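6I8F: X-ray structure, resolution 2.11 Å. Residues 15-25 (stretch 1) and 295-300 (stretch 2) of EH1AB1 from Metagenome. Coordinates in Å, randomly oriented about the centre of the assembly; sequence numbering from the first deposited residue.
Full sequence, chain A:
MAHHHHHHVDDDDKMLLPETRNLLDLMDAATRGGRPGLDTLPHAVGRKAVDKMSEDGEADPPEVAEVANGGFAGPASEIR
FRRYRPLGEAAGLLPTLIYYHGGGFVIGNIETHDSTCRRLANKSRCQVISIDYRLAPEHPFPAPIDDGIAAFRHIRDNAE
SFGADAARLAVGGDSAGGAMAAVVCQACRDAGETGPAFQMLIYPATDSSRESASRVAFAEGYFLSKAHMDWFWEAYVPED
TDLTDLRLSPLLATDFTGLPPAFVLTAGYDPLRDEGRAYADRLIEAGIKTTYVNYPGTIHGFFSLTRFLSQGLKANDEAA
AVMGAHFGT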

ATOM      1  N   MET A  15     -10.843 -16.017  13.945  1.00 56.58           N
ATOM      2  CA  MET A  15     -10.208 -14.773  13.395  1.00 57.35           C
ATOM      3  C   MET A  15      -8.774 -15.040  12.900  1.00 49.77           C
ATOM      4  O   MET A  15      -8.348 -14.431  11.927  1.00 47.00           O
ATOM      5  CB  MET A  15     -10.183 -13.662  14.449  1.00 66.49           C
ATOM      6  CG  MET A  15      -9.318 -13.974  15.653  1.00 73.98           C
ATOM      7  SD  MET A  15      -9.114 -12.556  16.745  1.00 93.53           S
ATOM      8  CE  MET A  15      -8.133 -11.489  15.692  1.00 90.96           C
ATOM      9  N   LEU A  16      -8.032 -15.924  13.581  1.00 41.30           N
ATOM     10  CA  LEU A  16      -6.630 -16.203  13.261  1.00 38.53           C
ATOM     11  C   LEU A  16      -6.552 -17.142  12.058  1.00 37.28           C
ATOM     12  O   LEU A  16      -7.353 -18.069  11.935  1.00 34.68           O
ATOM     13  CB  LEU A  16      -5.944 -16.849  14.466  1.00 39.05           C
ATOM     14  CG  LEU A  16      -5.907 -16.002  15.732  1.00 38.68           C
ATOM     15  CD1 LEU A  16      -5.645 -16.867  16.953  1.00 39.00           C
ATOM     16  CD2 LEU A  16      -4.860 -14.911  15.600  1.00 39.65           C
ATOM     17  N   LEU A  17      -5.565 -16.899  11.190  1.00 31.71           N
ATOM     18  CA  LEU A  17      -5.293 -17.784  10.083  1.00 30.77           C
ATOM     19  C   LEU A  17      -4.772 -19.117  10.616  1.00 29.75           C
ATOM     20  O   LEU A  17      -4.131 -19.172  11.663  1.00 29.86           O
ATOM     21  CB  LEU A  17      -4.259 -17.144   9.153  1.00 30.64           C
ATOM     22  CG  LEU A  17      -4.707 -15.895   8.398  1.00 30.47           C
ATOM     23  CD1 LEU A  17      -3.503 -15.202   7.768  1.00 30.49           C
ATOM     24  CD2 LEU A  17      -5.734 -16.257   7.335  1.00 30.98           C
ATOM     25  N   PRO A  18      -5.001 -20.229   9.887  1.00 29.84           N
ATOM     26  CA  PRO A  18      -4.435 -21.525  10.258  1.00 29.80           C
ATOM     27  C   PRO A  18      -2.945 -21.489  10.640  1.00 28.50           C
ATOM     28  O   PRO A  18      -2.582 -22.005  11.701  1.00 28.26           O
ATOM     29  CB  PRO A  18      -4.660 -22.372   8.997  1.00 30.04           C
ATOM     30  CG  PRO A  18      -5.912 -21.790   8.385  1.00 31.87           C
ATOM     31  CD  PRO A  18      -5.840 -20.302   8.679  1.00 30.90           C
ATOM     32  N   GLU A  19      -2.097 -20.882   9.793  1.00 27.47           N
ATOM     33  CA  GLU A  19      -0.633 -20.854  10.054  1.00 26.22           C
ATOM     34  C   GLU A  19      -0.346 -20.125  11.374  1.00 24.49           C
ATOM     35  O   GLU A  19       0.576 -20.478  12.105  1.00 24.55           O
ATOM     36  CB  GLU A  19       0.142 -20.241   8.881  1.00 26.75           C
ATOM     37  CG  GLU A  19      -0.126 -18.751   8.636  1.00 26.13           C
ATOM     38  CD  GLU A  19       0.761 -18.116   7.574  1.00 26.64           C
ATOM     39  OE1 GLU A  19       1.349 -18.880   6.771  1.00 27.62           O
ATOM     40  OE2 GLU A  19       0.907 -16.860   7.578  1.00 24.47           O
ATOM     41  N   THR A  20      -1.145 -19.104  11.682  1.00 23.53           N
ATOM     42  CA  THR A  20      -0.991 -18.342  12.906  1.00 24.50           C
ATOM     43  C   THR A  20      -1.324 -19.225  14.119  1.00 24.92           C
ATOM     44  O   THR A  20      -0.530 -19.338  15.048  1.00 24.84           O
ATOM     45  CB  THR A  20      -1.852 -17.070  12.895  1.00 23.49           C
ATOM     46  OG1 THR A  20      -1.680 -16.387  11.650  1.00 22.04           O
ATOM     47  CG2 THR A  20      -1.505 -16.147  14.040  1.00 23.42           C
ATOM     48  N   ARG A  21      -2.519 -19.813  14.103  1.00 28.61           N
ATOM     49  CA  ARG A  21      -2.972 -20.784  15.123  1.00 32.81           C
ATOM     50  C   ARG A  21      -1.903 -21.871  15.324  1.00 31.57           C
ATOM     51  O   ARG A  21      -1.538 -22.182  16.454  1.00 29.79           O
ATOM     52  CB  ARG A  21      -4.311 -21.405  14.713  1.00 35.80           C
ATOM     53  CG  ARG A  21      -5.416 -21.219  15.743  1.00 43.24           C
ATOM     54  CD  ARG A  21      -6.807 -21.543  15.218  1.00 48.21           C
ATOM     55  NE  ARG A  21      -7.176 -20.804  14.012  1.00 50.56           N
ATOM     56  CZ  ARG A  21      -7.574 -21.366  12.872  1.00 53.19           C
ATOM     57  NH1 ARG A  21      -7.641 -22.682  12.764  1.00 56.64           N
ATOM     58  NH2 ARG A  21      -7.919 -20.612  11.845  1.00 55.33           N
ATOM     59  N   ASN A  22      -1.408 -22.435  14.215  1.00 32.96           N
ATOM     60  CA  ASN A  22      -0.392 -23.488  14.253  1.00 33.28           C
ATOM     61  C   ASN A  22       0.839 -22.990  15.014  1.00 32.17           C
ATOM     62  O   ASN A  22       1.360 -23.718  15.868  1.00 29.47           O
ATOM     63  CB  ASN A  22      -0.019 -24.004  12.862  1.00 35.87           C
ATOM     64  CG  ASN A  22      -1.097 -24.877  12.256  1.00 39.03           C
ATOM     65  OD1 ASN A  22      -2.006 -25.330  12.955  1.00 41.56           O
ATOM     66  ND2 ASN A  22      -1.016 -25.108  10.956  1.00 40.72           N
ATOM     67  N   LEU A  23       1.289 -21.761  14.729  1.00 30.36           N
ATOM     68  CA  LEU A  23       2.471 -21.229  15.415  1.00 29.83           C
ATOM     69  C   LEU A  23       2.185 -21.047  16.913  1.00 30.10           C
ATOM     70  O   LEU A  23       3.055 -21.304  17.751  1.00 29.06           O
ATOM     71  CB  LEU A  23       2.922 -19.896  14.809  1.00 30.09           C
ATOM     72  CG  LEU A  23       4.156 -19.297  15.484  1.00 30.68           C
ATOM     73  CD1 LEU A  23       5.349 -20.242  15.364  1.00 32.11           C
ATOM     74  CD2 LEU A  23       4.510 -17.931  14.918  1.00 31.39           C
ATOM     75  N   LEU A  24       0.996 -20.535  17.239  1.00 30.79           N
ATOM     76  CA  LEU A  24       0.637 -20.276  18.636  1.00 33.64           C
ATOM     77  C   LEU A  24       0.571 -21.602  19.410  1.00 33.71           C
ATOM     78  O   LEU A  24       1.017 -21.660  20.557  1.00 31.70           O
ATOM     79  CB  LEU A  24      -0.690 -19.515  18.702  1.00 33.47           C
ATOM     80  CG  LEU A  24      -0.659 -18.083  18.171  1.00 34.05           C
ATOM     81  CD1 LEU A  24      -2.031 -17.445  18.297  1.00 35.07           C
ATOM     82  CD2 LEU A  24       0.386 -17.239  18.885  1.00 33.78           C
ATOM     83  N   ASP A  25       0.047 -22.657  18.772  1.00 34.46           N
ATOM     84  CA  ASP A  25       0.047 -24.006  19.365  1.00 37.87           C
ATOM     85  C   ASP A  25       1.490 -24.456  19.641  1.00 40.26           C
ATOM     86  O   ASP A  25       1.762 -25.048  20.689  1.00 41.25           O
ATOM     87  CB  ASP A  25      -0.670 -25.021  18.474  1.00 39.58           C
ATOM     88  CG  ASP A  25      -2.174 -24.833  18.399  1.00 41.32           C
ATOM     89  OD1 ASP A  25      -2.725 -24.145  19.271  1.00 44.32           O
ATOM     90  OD2 ASP A  25      -2.775 -25.370  17.457  1.00 45.86           O
ATOM     91  N   TYR A 295      -2.864  -6.526   8.019  1.00 18.33           N
ATOM     92  CA  TYR A 295      -2.797  -7.965   7.736  1.00 19.28           C
ATOM     93  C   TYR A 295      -3.646  -8.688   8.784  1.00 20.28           C
ATOM     94  O   TYR A 295      -3.170  -8.952   9.883  1.00 19.27           O
ATOM     95  CB  TYR A 295      -1.347  -8.472   7.712  1.00 18.64           C
ATOM     96  CG  TYR A 295      -0.661  -8.304   6.378  1.00 18.86           C
ATOM     97  CD1 TYR A 295      -0.398  -7.043   5.865  1.00 19.75           C
ATOM     98  CD2 TYR A 295      -0.305  -9.397   5.600  1.00 19.00           C
ATOM     99  CE1 TYR A 295       0.196  -6.871   4.621  1.00 18.95           C
ATOM    100  CE2 TYR A 295       0.299  -9.243   4.358  1.00 18.89           C
ATOM    101  CZ  TYR A 295       0.548  -7.971   3.867  1.00 18.30           C
ATOM    102  OH  TYR A 295       1.115  -7.788   2.642  1.00 18.04           O
ATOM    103  N   PRO A 296      -4.931  -9.006   8.499  1.00 20.84           N
ATOM    104  CA  PRO A 296      -5.784  -9.655   9.494  1.00 21.68           C
ATOM    105  C   PRO A 296      -5.296 -11.082   9.784  1.00 22.13           C
ATOM    106  O   PRO A 296      -4.655 -11.716   8.938  1.00 23.06           O
ATOM    107  CB  PRO A 296      -7.183  -9.659   8.860  1.00 20.98           C
ATOM    108  CG  PRO A 296      -6.922  -9.547   7.363  1.00 21.67           C
ATOM    109  CD  PRO A 296      -5.627  -8.772   7.223  1.00 20.86           C
ATOM    110  N   GLY A 297      -5.597 -11.568  10.984  1.00 22.42           N
ATOM    111  CA  GLY A 297      -5.412 -12.984  11.317  1.00 22.89           C
ATOM    112  C   GLY A 297      -3.956 -13.380  11.534  1.00 22.45           C
ATOM    113  O   GLY A 297      -3.664 -14.564  11.579  1.00 22.67           O
ATOM    114  N   THR A 298      -3.042 -12.409  11.670  1.00 20.99           N
ATOM    115  CA  THR A 298      -1.648 -12.705  12.015  1.00 20.63           C
ATOM    116  C   THR A 298      -1.254 -11.860  13.228  1.00 21.28           C
ATOM    117  O   THR A 298      -2.031 -11.010  13.681  1.00 21.36           O
ATOM    118  CB  THR A 298      -0.692 -12.514  10.829  1.00 20.18           C
ATOM    119  OG1 THR A 298       0.569 -13.101  11.173  1.00 19.64           O
ATOM    120  CG2 THR A 298      -0.521 -11.062  10.436  1.00 19.59           C
ATOM    121  N   ILE A 299      -0.033 -12.089  13.721  1.00 20.72           N
ATOM    122  CA  ILE A 299       0.399 -11.603  15.012  1.00 22.01           C
ATOM    123  C   ILE A 299       1.605 -10.683  14.848  1.00 20.92           C
ATOM    124  O   ILE A 299       2.326 -10.756  13.865  1.00 19.91           O
ATOM    125  CB  ILE A 299       0.759 -12.778  15.948  1.00 23.71           C
ATOM    126  CG1 ILE A 299       1.817 -13.691  15.325  1.00 25.49           C
ATOM    127  CG2 ILE A 299      -0.495 -13.538  16.351  1.00 24.72           C
ATOM    128  CD1 ILE A 299       2.332 -14.767  16.257  1.00 28.37           C
ATOM    129  N   HIS A 300       1.842  -9.890  15.893  1.00 19.84           N
ATOM    130  CA  HIS A 300       3.041  -9.118  16.030  1.00 19.80           C
ATOM    131  C   HIS A 300       4.258 -10.039  15.849  1.00 20.32           C
ATOM    132  O   HIS A 300       4.313 -11.121  16.430  1.00 20.73           O
ATOM    133  CB  HIS A 300       3.054  -8.415  17.389  1.00 19.25           C
ATOM    134  CG  HIS A 300       4.045  -7.312  17.462  1.00 19.32           C
ATOM    135  ND1 HIS A 300       3.783  -6.047  16.940  1.00 18.11           N
ATOM    136  CD2 HIS A 300       5.304  -7.283  17.958  1.00 18.65           C
ATOM    137  CE1 HIS A 300       4.846  -5.283  17.133  1.00 18.50           C
ATOM    138  NE2 HIS A 300       5.793  -6.021  17.763  1.00 18.50           N
TER
HETATM  139  O   HOH W   1       0.148 -15.383   9.728  1.00 25.97           O

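The contact joins the start of a helix to a corner in the chain about 280 residues later, and its centre is one carbonyl. Gly297 O accepts two hydrogen bonds from the other stretch: Leu17 N reaches it at 3.0 Å with a nearly straight N-H...O angle of 173°, and Thr20 OG1 donates to it at 2.7 Å. Leu17 sits at the N-cap position, right before the helix, so its NH is not used by the helix's own backbone ladder, which opens with Arg21 N to Leu17 O at 3.0 Å. The corner thus pairs a donor that the helix start leaves free.

Thr20 takes part in both the polar and the apolar side of the contact. Its CA-to-CB bond points toward the corner, and chi1 of -47° (m) sends its two branches to different work. OG1 gives its proton to Gly297 O and also accepts from a water at 2.8 Å from that OG1, while CG2 packs 3.6 Å from Ile299 CG2. The same water donates to Glu19 OE2 at 2.7 Å and lies 2.7 Å from Thr298 OG1. Glu19, with chi1 at 66° (p) and chi2 extended at 173°, starts sideways but brings its carboxylate closer to the corner, to a point where the water can bridge the gap. Thr298 keeps chi1 at -167° (t), and its OG1 stays 4.0 Å from Thr20 OG1, so the water links two hydroxyls that do not bond directly.

Gly297 is a glycine for reasons the coordinates make plain. It lies in the type II turn from Tyr295 to Thr298, and its phi of 75° by itself favours glycine. The close approach adds a second demand: an ideal CB would point toward the helix start, 3.0 Å from Met15 O, a clash, and 3.0 Å from Leu17 CG, which is tight. With no side chain there, Met15 O comes within 3.3 Å of Gly297 CA, and the CA atoms of Leu16 and Gly297 stand just 4.0 Å apart. Leu17, in the m, t rotamer, extends past the glycine and places CD1 3.9 Å from Pro296 O.

Beyond the corner, Ile299 points toward the helix and supplies the apolar end of the contact. Its chi1 of 56° (p) and extended chi2 of 173° carry CD1 to 4.1 Å from Leu23 CD2 and likewise 4.1 Å from Leu24 CD2. The two leucines sit at neighbouring positions and reach the same methyl in different rotamers, Leu23 with t, p and Leu24 with m, t.

On the helix's outer side, Arg21 points away from the corner. Its chi1 of -123° falls between wells, and its NH2 bonds to Leu16 O at 2.6 Å, tying the first turn back to the segment that precedes it.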